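Long-range contacts in anti-H(O) lectin 1 (Ulex europaeus, PDB 1JXN), which binds L-fucose specifically, as a legume lectin that carries calcium and manganese ions next to its sugar site: residues A[164-169]-A[185-190]; A[73-78]-A[227-232]; A[154-159]-A[194-199]; A[33-38]-A[223-228]. One frame throughout, in Å; residues are numbered along the deposited sequence.

Contact 1. Residues A[164-169]-A[185-190]; sequences LNNVAN and LTYPSD
The carbonyl oxygen of N169 is gripped twice: T186 N donates to N169 O over 3.0 Å, and a water that also bonds T186 OG1 donates to the same oxygen. In return N169 N gives its hydrogen to T186 O at an almost straight 174°, closing the hydrogen-bonded pair of an antiparallel beta hairpin, strands 168-175 and 180-187, in the back sheet of the legume lectin fold. N169 and T186 send their side chains to one face of this sheet. The methyl of A168 meets L185 CG at 4.0 Å and comes obliquely to the Y187 ring. With its CG beside the backbone N (chi1 -75°), Y187 swings its ring back toward the incoming chain, so that N166 O and V167 O lie at the ring edge near its plane, CE1 standing 3.7 Å from N166 O. L185 CD2 covers one face of this ring, off toward the rim; the tyrosine's OH bonds W158 NE1. Past the pair the chains part, and P188 fills the gap: its CB and CG pass the amide oxygen of N169, while P188 CD packs closely on V167 O, 3.0 Å away.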
loop_
_atom_site.group_PDB
_atom_site.type_symbol
_atom_site.label_atom_id
_atom_site.label_comp_id
_atom_site.label_asym_id
_atom_site.label_seq_id
_atom_site.Cartn_x
_atom_site.Cartn_y
_atom_site.Cartn_z
ATOM N N LEU A 164 -22.879 8.000 -18.427
ATOM C CA LEU A 164 -22.844 7.930 -16.971
ATOM C C LEU A 164 -24.106 7.202 -16.512
ATOM O O LEU A 164 -24.146 6.583 -15.444
ATOM C CB LEU A 164 -22.781 9.343 -16.367
ATOM C CG LEU A 164 -22.826 9.454 -14.839
ATOM C CD1 LEU A 164 -21.681 8.666 -14.204
ATOM C CD2 LEU A 164 -22.764 10.920 -14.442
ATOM N N ASN A 165 -25.121 7.267 -17.369
ATOM C CA ASN A 165 -26.420 6.638 -17.143
ATOM C C ASN A 165 -26.321 5.117 -17.003
ATOM O O ASN A 165 -27.218 4.487 -16.451
ATOM C CB ASN A 165 -27.400 7.026 -18.271
ATOM C CG ASN A 165 -26.686 7.499 -19.560
ATOM O OD1 ASN A 165 -26.080 8.575 -19.597
ATOM N ND2 ASN A 165 -26.788 6.698 -20.629
ATOM N N ASN A 166 -25.223 4.525 -17.466
ATOM C CA ASN A 166 -25.063 3.078 -17.354
ATOM C C ASN A 166 -23.804 2.609 -16.661
ATOM O O ASN A 166 -22.927 1.989 -17.277
ATOM C CB ASN A 166 -25.233 2.387 -18.709
ATOM C CG ASN A 166 -26.699 2.151 -19.054
ATOM O OD1 ASN A 166 -27.268 2.859 -19.875
ATOM N ND2 ASN A 166 -27.317 1.161 -18.409
ATOM N N VAL A 167 -23.729 2.902 -15.365
ATOM C CA VAL A 167 -22.591 2.484 -14.554
ATOM C C VAL A 167 -22.587 0.954 -14.399
ATOM O O VAL A 167 -23.641 0.311 -14.285
ATOM C CB VAL A 167 -22.601 3.166 -13.165
ATOM C CG1 VAL A 167 -21.503 2.584 -12.271
ATOM C CG2 VAL A 167 -22.410 4.656 -13.334
ATOM N N ALA A 168 -21.397 0.374 -14.452
ATOM C CA ALA A 168 -21.258 -1.064 -14.313
ATOM C C ALA A 168 -20.416 -1.405 -13.082
ATOM O O ALA A 168 -19.396 -0.765 -12.814
ATOM C CB ALA A 168 -20.638 -1.646 -15.575
ATOM N N ASN A 169 -20.880 -2.389 -12.318
ATOM C CA ASN A 169 -20.181 -2.854 -11.127
ATOM C C ASN A 169 -19.461 -4.152 -11.439
ATOM O O ASN A 169 -20.075 -5.139 -11.848
ATOM C CB ASN A 169 -21.153 -3.135 -9.982
ATOM C CG ASN A 169 -21.918 -1.918 -9.556
ATOM O OD1 ASN A 169 -23.035 -2.027 -9.065
ATOM N ND2 ASN A 169 -21.337 -0.748 -9.750
ATOM N N LEU A 185 -19.623 -8.761 -14.466
ATOM C CA LEU A 185 -20.028 -7.389 -14.717
ATOM C C LEU A 185 -21.527 -7.363 -14.516
ATOM O O LEU A 185 -22.233 -8.248 -14.992
ATOM C CB LEU A 185 -19.672 -6.934 -16.129
ATOM C CG LEU A 185 -20.124 -5.523 -16.528
ATOM C CD1 LEU A 185 -19.289 -5.007 -17.682
ATOM C CD2 LEU A 185 -21.598 -5.496 -16.896
ATOM N N THR A 186 -22.011 -6.365 -13.789
ATOM C CA THR A 186 -23.440 -6.240 -13.529
ATOM C C THR A 186 -23.911 -4.818 -13.701
ATOM O O THR A 186 -23.411 -3.926 -13.034
ATOM C CB THR A 186 -23.796 -6.662 -12.094
ATOM O OG1 THR A 186 -23.471 -8.036 -11.910
ATOM C CG2 THR A 186 -25.273 -6.464 -11.820
ATOM N N TYR A 187 -24.851 -4.598 -14.612
ATOM C CA TYR A 187 -25.419 -3.259 -14.791
ATOM C C TYR A 187 -26.509 -3.198 -13.727
ATOM O O TYR A 187 -27.476 -3.956 -13.788
ATOM C CB TYR A 187 -26.022 -3.068 -16.183
ATOM C CG TYR A 187 -24.991 -2.891 -17.271
ATOM C CD1 TYR A 187 -24.203 -1.742 -17.329
ATOM C CD2 TYR A 187 -24.793 -3.874 -18.239
ATOM C CE1 TYR A 187 -23.247 -1.580 -18.325
ATOM C CE2 TYR A 187 -23.847 -3.719 -19.232
ATOM C CZ TYR A 187 -23.082 -2.581 -19.272
ATOM O OH TYR A 187 -22.150 -2.450 -20.270
ATOM N N PRO A 188 -26.308 -2.366 -12.684
ATOM C CA PRO A 188 -27.279 -2.225 -11.588
ATOM C C PRO A 188 -28.671 -1.707 -11.973
ATOM O O PRO A 188 -29.670 -2.026 -11.306
ATOM C CB PRO A 188 -26.558 -1.288 -10.611
ATOM C CG PRO A 188 -25.638 -0.477 -11.519
ATOM C CD PRO A 188 -25.119 -1.515 -12.461
ATOM N N SER A 189 -28.748 -0.933 -13.053
ATOM C CA SER A 189 -30.024 -0.377 -13.486
ATOM C C SER A 189 -31.062 -1.458 -13.726
ATOM O O SER A 189 -32.244 -1.250 -13.464
ATOM C CB SER A 189 -29.852 0.509 -14.736
ATOM O OG SER A 189 -29.122 -0.134 -15.773
ATOM N N ASP A 190 -30.588 -2.655 -14.080
ATOM C CA ASP A 190 -31.478 -3.778 -14.388
ATOM C C ASP A 190 -30.915 -5.157 -14.068
ATOM O O ASP A 190 -31.449 -6.159 -14.540
ATOM C CB ASP A 190 -31.781 -3.738 -15.872
ATOM C CG ASP A 190 -30.530 -3.607 -16.706
ATOM O OD1 ASP A 190 -30.590 -2.975 -17.776
ATOM O OD2 ASP A 190 -29.473 -4.111 -16.275
HETATM O O HOH W 1 -20.637 -7.822 -11.212
#

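Contact 2. Residues A[73-78]-A[227-232]; sequences SFFMET and EVLNWY
One face of the F75 ring carries E227 CG, a CH-pi contact with CG 4.1 Å from the ring centroid and 21° off the normal, displaced toward the rim. In the ring plane, at the edge, sit L229 CD1, 3.7 Å from F75 CE1, and E77 CG. The E227 chain bends at chi2 (-134°), and its carboxylate stands steeply to the ring, the planes 81° apart. Its OE1 lies 2.9 Å from OE1 of E77, two like charges pressed together, which may raise the proton affinity of one of them; OE2 faces T225 OG1, whose proton N35 O may take instead. Beneath these side chains strands 67-78 and 224-236 run antiparallel as neighbours in the back sheet of the legume lectin sandwich. F75 and E227 form the hydrogen-bonded pair, F75 N to E227 O at 3.1 Å and E227 N to F75 O at 3.2 Å; F74 and V228 form the non-hydrogen-bonded pair, on the face opposite F75, where F74 meets F126 edge-to-face. Beyond it L229 N donates to S73 O over 2.6 Å, nearly along the C=O axis. Where the second strand is interrupted, S73 OG makes a weak bond of 3.2 Å to N230 OD1.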
loop_
_atom_site.group_PDB
_atom_site.type_symbol
_atom_site.label_atom_id
_atom_site.label_comp_id
_atom_site.label_asym_id
_atom_site.label_seq_id
_atom_site.Cartn_x
_atom_site.Cartn_y
_atom_site.Cartn_z
ATOM N N SER A 73 -16.631 0.208 -9.783
ATOM C CA SER A 73 -17.697 0.581 -10.702
ATOM C C SER A 73 -17.049 1.493 -11.718
ATOM O O SER A 73 -16.239 2.322 -11.335
ATOM C CB SER A 73 -18.783 1.364 -9.979
ATOM O OG SER A 73 -19.284 0.648 -8.875
ATOM N N PHE A 74 -17.354 1.321 -12.999
ATOM C CA PHE A 74 -16.789 2.197 -14.019
ATOM C C PHE A 74 -17.891 2.530 -15.006
ATOM O O PHE A 74 -18.961 1.923 -14.968
ATOM C CB PHE A 74 -15.618 1.527 -14.746
ATOM C CG PHE A 74 -16.021 0.376 -15.635
ATOM C CD1 PHE A 74 -16.361 0.592 -16.975
ATOM C CD2 PHE A 74 -16.075 -0.928 -15.135
ATOM C CE1 PHE A 74 -16.752 -0.474 -17.801
ATOM C CE2 PHE A 74 -16.460 -2.001 -15.953
ATOM C CZ PHE A 74 -16.802 -1.773 -17.287
ATOM N N PHE A 75 -17.668 3.541 -15.830
ATOM C CA PHE A 75 -18.638 3.909 -16.855
ATOM C C PHE A 75 -17.803 4.362 -18.041
ATOM O O PHE A 75 -16.595 4.546 -17.904
ATOM C CB PHE A 75 -19.678 4.972 -16.386
ATOM C CG PHE A 75 -19.095 6.341 -16.077
ATOM C CD1 PHE A 75 -18.638 6.647 -14.787
ATOM C CD2 PHE A 75 -19.006 7.323 -17.072
ATOM C CE1 PHE A 75 -18.099 7.907 -14.491
ATOM C CE2 PHE A 75 -18.472 8.584 -16.794
ATOM C CZ PHE A 75 -18.015 8.883 -15.497
ATOM N N MET A 76 -18.414 4.450 -19.215
ATOM C CA MET A 76 -17.687 4.850 -20.413
ATOM C C MET A 76 -18.465 5.950 -21.083
ATOM O O MET A 76 -19.664 6.056 -20.913
ATOM C CB MET A 76 -17.551 3.674 -21.384
ATOM C CG MET A 76 -17.142 2.347 -20.756
ATOM S SD MET A 76 -17.011 1.064 -22.002
ATOM C CE MET A 76 -18.709 0.655 -22.271
ATOM N N GLU A 77 -17.777 6.790 -21.831
ATOM C CA GLU A 77 -18.435 7.885 -22.515
ATOM C C GLU A 77 -17.859 8.023 -23.906
ATOM O O GLU A 77 -16.635 7.971 -24.095
ATOM C CB GLU A 77 -18.232 9.204 -21.753
ATOM C CG GLU A 77 -18.819 9.232 -20.348
ATOM C CD GLU A 77 -18.432 10.477 -19.580
ATOM O OE1 GLU A 77 -17.220 10.822 -19.532
ATOM O OE2 GLU A 77 -19.351 11.106 -19.018
ATOM N N THR A 78 -18.747 8.160 -24.884
ATOM C CA THR A 78 -18.336 8.329 -26.269
ATOM C C THR A 78 -19.269 9.359 -26.914
ATOM O O THR A 78 -20.426 9.522 -26.496
ATOM C CB THR A 78 -18.312 6.952 -27.034
ATOM O OG1 THR A 78 -17.637 7.092 -28.292
ATOM C CG2 THR A 78 -19.699 6.424 -27.278
ATOM N N GLU A 227 -13.529 5.196 -17.450
ATOM C CA GLU A 227 -13.172 5.673 -16.118
ATOM C C GLU A 227 -13.756 4.958 -14.900
ATOM O O GLU A 227 -14.953 4.645 -14.845
ATOM C CB GLU A 227 -13.414 7.182 -16.016
ATOM C CG GLU A 227 -14.584 7.735 -16.827
ATOM C CD GLU A 227 -14.221 9.007 -17.589
ATOM O OE1 GLU A 227 -15.107 9.854 -17.825
ATOM O OE2 GLU A 227 -13.043 9.152 -17.975
ATOM N N VAL A 228 -12.884 4.734 -13.915
ATOM C CA VAL A 228 -13.210 4.067 -12.653
ATOM C C VAL A 228 -13.853 5.033 -11.641
ATOM O O VAL A 228 -13.349 6.132 -11.396
ATOM C CB VAL A 228 -11.939 3.415 -12.049
ATOM C CG1 VAL A 228 -12.272 2.638 -10.783
ATOM C CG2 VAL A 228 -11.279 2.511 -13.081
ATOM N N LEU A 229 -14.947 4.584 -11.037
ATOM C CA LEU A 229 -15.726 5.361 -10.077
ATOM C C LEU A 229 -15.331 5.144 -8.614
ATOM O O LEU A 229 -15.578 5.994 -7.756
ATOM C CB LEU A 229 -17.204 5.051 -10.261
ATOM C CG LEU A 229 -18.151 6.174 -9.892
ATOM C CD1 LEU A 229 -17.904 7.336 -10.820
ATOM C CD2 LEU A 229 -19.576 5.697 -9.994
ATOM N N ASN A 230 -14.719 4.002 -8.340
ATOM C CA ASN A 230 -14.273 3.649 -6.997
ATOM C C ASN A 230 -13.490 2.347 -7.118
ATOM O O ASN A 230 -13.366 1.804 -8.213
ATOM C CB ASN A 230 -15.480 3.470 -6.067
ATOM C CG ASN A 230 -16.433 2.417 -6.565
ATOM O OD1 ASN A 230 -17.411 2.721 -7.226
ATOM N ND2 ASN A 230 -16.128 1.155 -6.271
ATOM N N TRP A 231 -12.993 1.826 -6.004
ATOM C CA TRP A 231 -12.207 0.597 -6.043
ATOM C C TRP A 231 -12.036 -0.015 -4.662
ATOM O O TRP A 231 -11.897 0.685 -3.657
ATOM C CB TRP A 231 -10.830 0.887 -6.654
ATOM C CG TRP A 231 -9.915 -0.312 -6.859
ATOM C CD1 TRP A 231 -10.261 -1.638 -6.821
ATOM C CD2 TRP A 231 -8.518 -0.269 -7.210
ATOM N NE1 TRP A 231 -9.174 -2.417 -7.134
ATOM C CE2 TRP A 231 -8.093 -1.609 -7.379
ATOM C CE3 TRP A 231 -7.589 0.767 -7.405
ATOM C CZ2 TRP A 231 -6.780 -1.937 -7.732
ATOM C CZ3 TRP A 231 -6.289 0.446 -7.758
ATOM C CH2 TRP A 231 -5.895 -0.897 -7.919
ATOM N N TYR A 232 -12.054 -1.339 -4.629
ATOM C CA TYR A 232 -11.897 -2.092 -3.403
ATOM C C TYR A 232 -10.984 -3.249 -3.731
ATOM O O TYR A 232 -10.950 -3.717 -4.865
ATOM C CB TYR A 232 -13.242 -2.608 -2.922
ATOM C CG TYR A 232 -13.138 -3.579 -1.773
ATOM C CD1 TYR A 232 -12.935 -3.129 -0.472
ATOM C CD2 TYR A 232 -13.244 -4.953 -1.988
ATOM C CE1 TYR A 232 -12.836 -4.024 0.586
ATOM C CE2 TYR A 232 -13.147 -5.854 -0.946
ATOM C CZ TYR A 232 -12.945 -5.384 0.337
ATOM O OH TYR A 232 -12.841 -6.273 1.380
#

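Contact 3. Residues A[154-159]-A[194-199]; sequences NAERWN and ISVTSI
N154 ND2 donates to T197 O over 2.9 Å, bridging the edge strands 154-157 and 192-199 of the two sheets in the legume lectin sandwich. The strands run antiparallel, their axes 6.5 Å apart at closest approach, yet side chains rather than backbone ladders join them. With CG anti to the backbone N (chi1 172°), N154 stretches its amide across toward the second strand, and the T197 oxygen lies in the amide plane. The same nitrogen rests against V196 CG2 at 3.4 Å as the two side chains slide past each other in opposite directions. V196 holds CG1 between its backbone N and carbonyl carbon, which turns CG2 to N154. One step along, E156 folds at chi2 (-59°): the bend lays CG against S195 O, 3.3 Å away, and over V196 CB at 3.9 Å, the two chains meeting at a slant. I194 fills the other end. Its extended chain, with both chi1 and chi2 near 180°, drives CD1 in among the backbone at the end of the first strand, beside E156 O and 3.9 Å from W158 CB. W158 packs on L185, while A155 packs on H142, a manganese ligand by similarity. I194 CD1 ends 3.0 Å from R157 O, a close carbon-oxygen contact.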
loop_
_atom_site.group_PDB
_atom_site.type_symbol
_atom_site.label_atom_id
_atom_site.label_comp_id
_atom_site.label_asym_id
_atom_site.label_seq_id
_atom_site.Cartn_x
_atom_site.Cartn_y
_atom_site.Cartn_z
ATOM N N ASN A 154 -10.572 -17.696 -22.042
ATOM C CA ASN A 154 -12.011 -17.872 -22.081
ATOM C C ASN A 154 -12.616 -16.457 -22.093
ATOM O O ASN A 154 -12.021 -15.523 -21.538
ATOM C CB ASN A 154 -12.476 -18.650 -20.855
ATOM C CG ASN A 154 -13.983 -18.706 -20.739
ATOM O OD1 ASN A 154 -14.691 -18.641 -21.739
ATOM N ND2 ASN A 154 -14.484 -18.809 -19.514
ATOM N N ALA A 155 -13.771 -16.297 -22.746
ATOM C CA ALA A 155 -14.442 -14.997 -22.841
ATOM C C ALA A 155 -15.969 -15.111 -22.823
ATOM O O ALA A 155 -16.515 -16.212 -22.884
ATOM C CB ALA A 155 -13.983 -14.261 -24.089
ATOM N N GLU A 156 -16.648 -13.978 -22.680
ATOM C CA GLU A 156 -18.100 -13.947 -22.664
ATOM C C GLU A 156 -18.664 -12.710 -23.334
ATOM O O GLU A 156 -18.300 -11.587 -22.979
ATOM C CB GLU A 156 -18.642 -14.021 -21.238
ATOM C CG GLU A 156 -18.372 -15.354 -20.528
ATOM C CD GLU A 156 -18.965 -16.562 -21.257
ATOM O OE1 GLU A 156 -20.096 -16.437 -21.797
ATOM O OE2 GLU A 156 -18.303 -17.630 -21.282
ATOM N N ARG A 157 -19.607 -12.926 -24.255
ATOM C CA ARG A 157 -20.266 -11.843 -25.000
ATOM C C ARG A 157 -20.883 -10.787 -24.081
ATOM O O ARG A 157 -21.752 -11.069 -23.252
ATOM C CB ARG A 157 -21.342 -12.400 -25.952
ATOM C CG ARG A 157 -22.004 -11.349 -26.861
ATOM C CD ARG A 157 -23.087 -11.942 -27.778
ATOM N NE ARG A 157 -23.805 -10.888 -28.507
ATOM C CZ ARG A 157 -23.792 -10.735 -29.833
ATOM N NH1 ARG A 157 -23.107 -11.573 -30.608
ATOM N NH2 ARG A 157 -24.426 -9.708 -30.385
ATOM N N TRP A 158 -20.427 -9.560 -24.268
ATOM C CA TRP A 158 -20.878 -8.430 -23.480
ATOM C C TRP A 158 -21.564 -7.382 -24.359
ATOM O O TRP A 158 -20.983 -6.891 -25.333
ATOM C CB TRP A 158 -19.664 -7.818 -22.770
ATOM C CG TRP A 158 -19.888 -6.491 -22.104
ATOM C CD1 TRP A 158 -20.998 -6.082 -21.429
ATOM C CD2 TRP A 158 -18.943 -5.413 -22.018
ATOM N NE1 TRP A 158 -20.806 -4.820 -20.922
ATOM C CE2 TRP A 158 -19.558 -4.385 -21.266
ATOM C CE3 TRP A 158 -17.644 -5.218 -22.498
ATOM C CZ2 TRP A 158 -18.911 -3.176 -20.982
ATOM C CZ3 TRP A 158 -16.998 -4.009 -22.215
ATOM C CH2 TRP A 158 -17.636 -3.006 -21.462
ATOM N N ASN A 159 -22.821 -7.085 -24.047
ATOM C CA ASN A 159 -23.556 -6.054 -24.768
ATOM C C ASN A 159 -23.286 -4.768 -23.993
ATOM O O ASN A 159 -23.951 -4.454 -23.006
ATOM C CB ASN A 159 -25.058 -6.378 -24.826
ATOM C CG ASN A 159 -25.352 -7.673 -25.578
ATOM O OD1 ASN A 159 -26.238 -8.433 -25.195
ATOM N ND2 ASN A 159 -24.604 -7.930 -26.651
ATOM N N ILE A 194 -23.237 -10.735 -16.139
ATOM C CA ILE A 194 -22.455 -11.539 -17.061
ATOM C C ILE A 194 -21.196 -11.897 -16.261
ATOM O O ILE A 194 -20.795 -11.148 -15.365
ATOM C CB ILE A 194 -22.078 -10.719 -18.323
ATOM C CG1 ILE A 194 -21.331 -11.583 -19.337
ATOM C CG2 ILE A 194 -21.214 -9.545 -17.950
ATOM C CD1 ILE A 194 -20.620 -10.775 -20.450
ATOM N N SER A 195 -20.610 -13.058 -16.519
ATOM C CA SER A 195 -19.408 -13.434 -15.800
ATOM C C SER A 195 -18.591 -14.421 -16.595
ATOM O O SER A 195 -19.133 -15.213 -17.352
ATOM C CB SER A 195 -19.759 -14.049 -14.447
ATOM O OG SER A 195 -20.124 -15.411 -14.589
ATOM N N VAL A 196 -17.280 -14.347 -16.417
ATOM C CA VAL A 196 -16.341 -15.238 -17.067
ATOM C C VAL A 196 -15.478 -15.835 -15.960
ATOM O O VAL A 196 -14.947 -15.117 -15.122
ATOM C CB VAL A 196 -15.477 -14.486 -18.107
ATOM C CG1 VAL A 196 -14.662 -13.393 -17.457
ATOM C CG2 VAL A 196 -14.578 -15.459 -18.848
ATOM N N THR A 197 -15.410 -17.159 -15.926
ATOM C CA THR A 197 -14.635 -17.895 -14.939
ATOM C C THR A 197 -13.426 -18.523 -15.619
ATOM O O THR A 197 -13.333 -18.510 -16.838
ATOM C CB THR A 197 -15.511 -18.987 -14.331
ATOM O OG1 THR A 197 -16.607 -18.364 -13.648
ATOM C CG2 THR A 197 -14.735 -19.853 -13.358
ATOM N N SER A 198 -12.457 -18.986 -14.842
ATOM C CA SER A 198 -11.288 -19.640 -15.419
ATOM C C SER A 198 -10.373 -20.157 -14.340
ATOM O O SER A 198 -10.383 -19.660 -13.232
ATOM C CB SER A 198 -10.515 -18.696 -16.332
ATOM O OG SER A 198 -9.645 -19.418 -17.185
ATOM N N ILE A 199 -9.610 -21.196 -14.645
ATOM C CA ILE A 199 -8.685 -21.737 -13.659
ATOM C C ILE A 199 -7.258 -21.498 -14.140
ATOM O O ILE A 199 -6.809 -22.111 -15.107
ATOM C CB ILE A 199 -8.941 -23.235 -13.375
ATOM C CG1 ILE A 199 -10.311 -23.435 -12.713
ATOM C CG2 ILE A 199 -7.870 -23.790 -12.449
ATOM C CD1 ILE A 199 -11.499 -23.372 -13.656
#

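Contact 4. Residues A[33-38]-A[223-228]; sequences QLNKVG and QATHEV
N35 CB places the amide between backbone N and carbonyl carbon (chi1 70°), facing strand 224-236. From there CG lies in the plane of the H226 ring at its edge. OD1 takes two hydrogens from H226: one from ND1 at 2.7 Å, which approaches from above the carbonyl plane, and one from the backbone N at 2.9 Å. ND2, the other branch, donates to A224 O over 2.9 Å at 171°, in its own amide plane. Both OD1 and ND2 of this buried amide are thus engaged, fixing its rotation and probably that of the imidazole. On one side L34 N bonds H226 O at 3.0 Å and L34 CD1 packs on V228 CG2; on the other V37 CG1 lies over A224 O, and G38 N donates to Q223 OE1 across 2.8 Å. Q33 lies alongside E227, amide and carboxylate nearly coplanar. After the single bridge of Q33 with E227, side-chain amides thus replace the ladder, tying the loop after strand 32-33 to the sheet of the legume lectin fold.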
loop_
_atom_site.group_PDB
_atom_site.type_symbol
_atom_site.label_atom_id
_atom_site.label_comp_id
_atom_site.label_asym_id
_atom_site.label_seq_id
_atom_site.Cartn_x
_atom_site.Cartn_y
_atom_site.Cartn_z
ATOM N N GLN A 33 -9.723 8.526 -14.453
ATOM C CA GLN A 33 -9.799 8.373 -15.900
ATOM C C GLN A 33 -8.585 7.621 -16.432
ATOM O O GLN A 33 -7.454 8.061 -16.262
ATOM C CB GLN A 33 -9.904 9.731 -16.570
ATOM C CG GLN A 33 -9.847 9.671 -18.079
ATOM C CD GLN A 33 -9.886 11.037 -18.706
ATOM O OE1 GLN A 33 -10.914 11.711 -18.679
ATOM N NE2 GLN A 33 -8.762 11.462 -19.272
ATOM N N LEU A 34 -8.842 6.514 -17.127
ATOM C CA LEU A 34 -7.793 5.640 -17.661
ATOM C C LEU A 34 -7.184 5.999 -19.006
ATOM O O LEU A 34 -6.069 5.576 -19.316
ATOM C CB LEU A 34 -8.292 4.197 -17.691
ATOM C CG LEU A 34 -8.704 3.671 -16.315
ATOM C CD1 LEU A 34 -9.458 2.353 -16.460
ATOM C CD2 LEU A 34 -7.470 3.547 -15.434
ATOM N N ASN A 35 -7.924 6.743 -19.822
ATOM C CA ASN A 35 -7.424 7.166 -21.132
ATOM C C ASN A 35 -8.079 8.481 -21.568
ATOM O O ASN A 35 -9.256 8.730 -21.297
ATOM C CB ASN A 35 -7.659 6.077 -22.191
ATOM C CG ASN A 35 -9.128 5.906 -22.537
ATOM O OD1 ASN A 35 -9.946 5.466 -21.713
ATOM N ND2 ASN A 35 -9.481 6.314 -23.750
ATOM N N LYS A 36 -7.312 9.340 -22.221
ATOM C CA LYS A 36 -7.852 10.614 -22.675
ATOM C C LYS A 36 -8.274 10.536 -24.136
ATOM O O LYS A 36 -7.630 9.839 -24.933
ATOM C CB LYS A 36 -6.807 11.715 -22.534
ATOM C CG LYS A 36 -6.520 12.157 -21.113
ATOM C CD LYS A 36 -5.364 13.131 -21.129
ATOM C CE LYS A 36 -5.155 13.808 -19.797
ATOM N NZ LYS A 36 -3.877 14.578 -19.828
ATOM N N VAL A 37 -9.330 11.276 -24.485
ATOM C CA VAL A 37 -9.837 11.330 -25.857
ATOM C C VAL A 37 -9.729 12.737 -26.420
ATOM O O VAL A 37 -9.403 13.677 -25.697
ATOM C CB VAL A 37 -11.297 10.857 -25.975
ATOM C CG1 VAL A 37 -11.392 9.343 -25.731
ATOM C CG2 VAL A 37 -12.178 11.622 -25.010
ATOM N N GLY A 38 -9.950 12.866 -27.725
ATOM C CA GLY A 38 -9.876 14.158 -28.383
ATOM C C GLY A 38 -8.627 14.268 -29.234
ATOM O O GLY A 38 -8.029 13.259 -29.619
ATOM N N GLN A 223 -12.991 6.878 -30.775
ATOM C CA GLN A 223 -12.629 7.288 -29.417
ATOM C C GLN A 223 -13.728 7.281 -28.361
ATOM O O GLN A 223 -14.880 7.621 -28.633
ATOM C CB GLN A 223 -11.942 8.648 -29.436
ATOM C CG GLN A 223 -10.587 8.631 -30.141
ATOM C CD GLN A 223 -9.783 9.895 -29.910
ATOM O OE1 GLN A 223 -10.343 10.958 -29.670
ATOM N NE2 GLN A 223 -8.458 9.784 -29.989
ATOM N N ALA A 224 -13.346 6.871 -27.156
ATOM C CA ALA A 224 -14.233 6.814 -25.989
ATOM C C ALA A 224 -13.327 6.761 -24.768
ATOM O O ALA A 224 -12.204 6.245 -24.848
ATOM C CB ALA A 224 -15.090 5.560 -26.025
ATOM N N THR A 225 -13.775 7.333 -23.656
ATOM C CA THR A 225 -12.975 7.284 -22.438
ATOM C C THR A 225 -13.557 6.254 -21.466
ATOM O O THR A 225 -14.780 6.042 -21.415
ATOM C CB THR A 225 -12.809 8.668 -21.748
ATOM O OG1 THR A 225 -11.978 8.514 -20.591
ATOM C CG2 THR A 225 -14.158 9.255 -21.323
ATOM N N HIS A 226 -12.672 5.612 -20.710
ATOM C CA HIS A 226 -13.061 4.583 -19.762
ATOM C C HIS A 226 -12.597 5.043 -18.388
ATOM O O HIS A 226 -11.403 5.249 -18.178
ATOM C CB HIS A 226 -12.381 3.272 -20.164
ATOM C CG HIS A 226 -12.470 2.980 -21.634
ATOM N ND1 HIS A 226 -11.582 3.502 -22.549
ATOM C CD2 HIS A 226 -13.368 2.266 -22.351
ATOM C CE1 HIS A 226 -11.934 3.137 -23.767
ATOM N NE2 HIS A 226 -13.015 2.383 -23.674
ATOM N N GLU A 227 -13.529 5.196 -17.450
ATOM C CA GLU A 227 -13.172 5.673 -16.118
ATOM C C GLU A 227 -13.756 4.958 -14.900
ATOM O O GLU A 227 -14.953 4.645 -14.845
ATOM C CB GLU A 227 -13.414 7.182 -16.016
ATOM C CG GLU A 227 -14.584 7.735 -16.827
ATOM C CD GLU A 227 -14.221 9.007 -17.589
ATOM O OE1 GLU A 227 -15.107 9.854 -17.825
ATOM O OE2 GLU A 227 -13.043 9.152 -17.975
ATOM N N VAL A 228 -12.884 4.734 -13.915
ATOM C CA VAL A 228 -13.210 4.067 -12.653
ATOM C C VAL A 228 -13.853 5.033 -11.641
ATOM O O VAL A 228 -13.349 6.132 -11.396
ATOM C CB VAL A 228 -11.939 3.415 -12.049
ATOM C CG1 VAL A 228 -12.272 2.638 -10.783
ATOM C CG2 VAL A 228 -11.279 2.511 -13.081
#

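How the contacts relate
Contact 4 is the most buried; contacts 1, 2 and 3 are partly buried, and contact 1 ends on exposed turn residues. Contacts 2 and 4 share E227 and V228 and hold opposite edges of strand 224-236, while T78 OG1 bonds Q223 O between them. Contact 1 continues the same sheet: A168 O accepts from F74 N. Contact 3 lies at the sheet's far edge, tied to contact 1 by L185 N to I194 O, and reaches across to the other sheet near the manganese ion. Backbone ladders dominate contact 2; contact 1 combines one backbone pair with proline and tyrosine packing, contact 4 depends on side-chain amides and contact 3 on aliphatic packing with a single hydrogen bond.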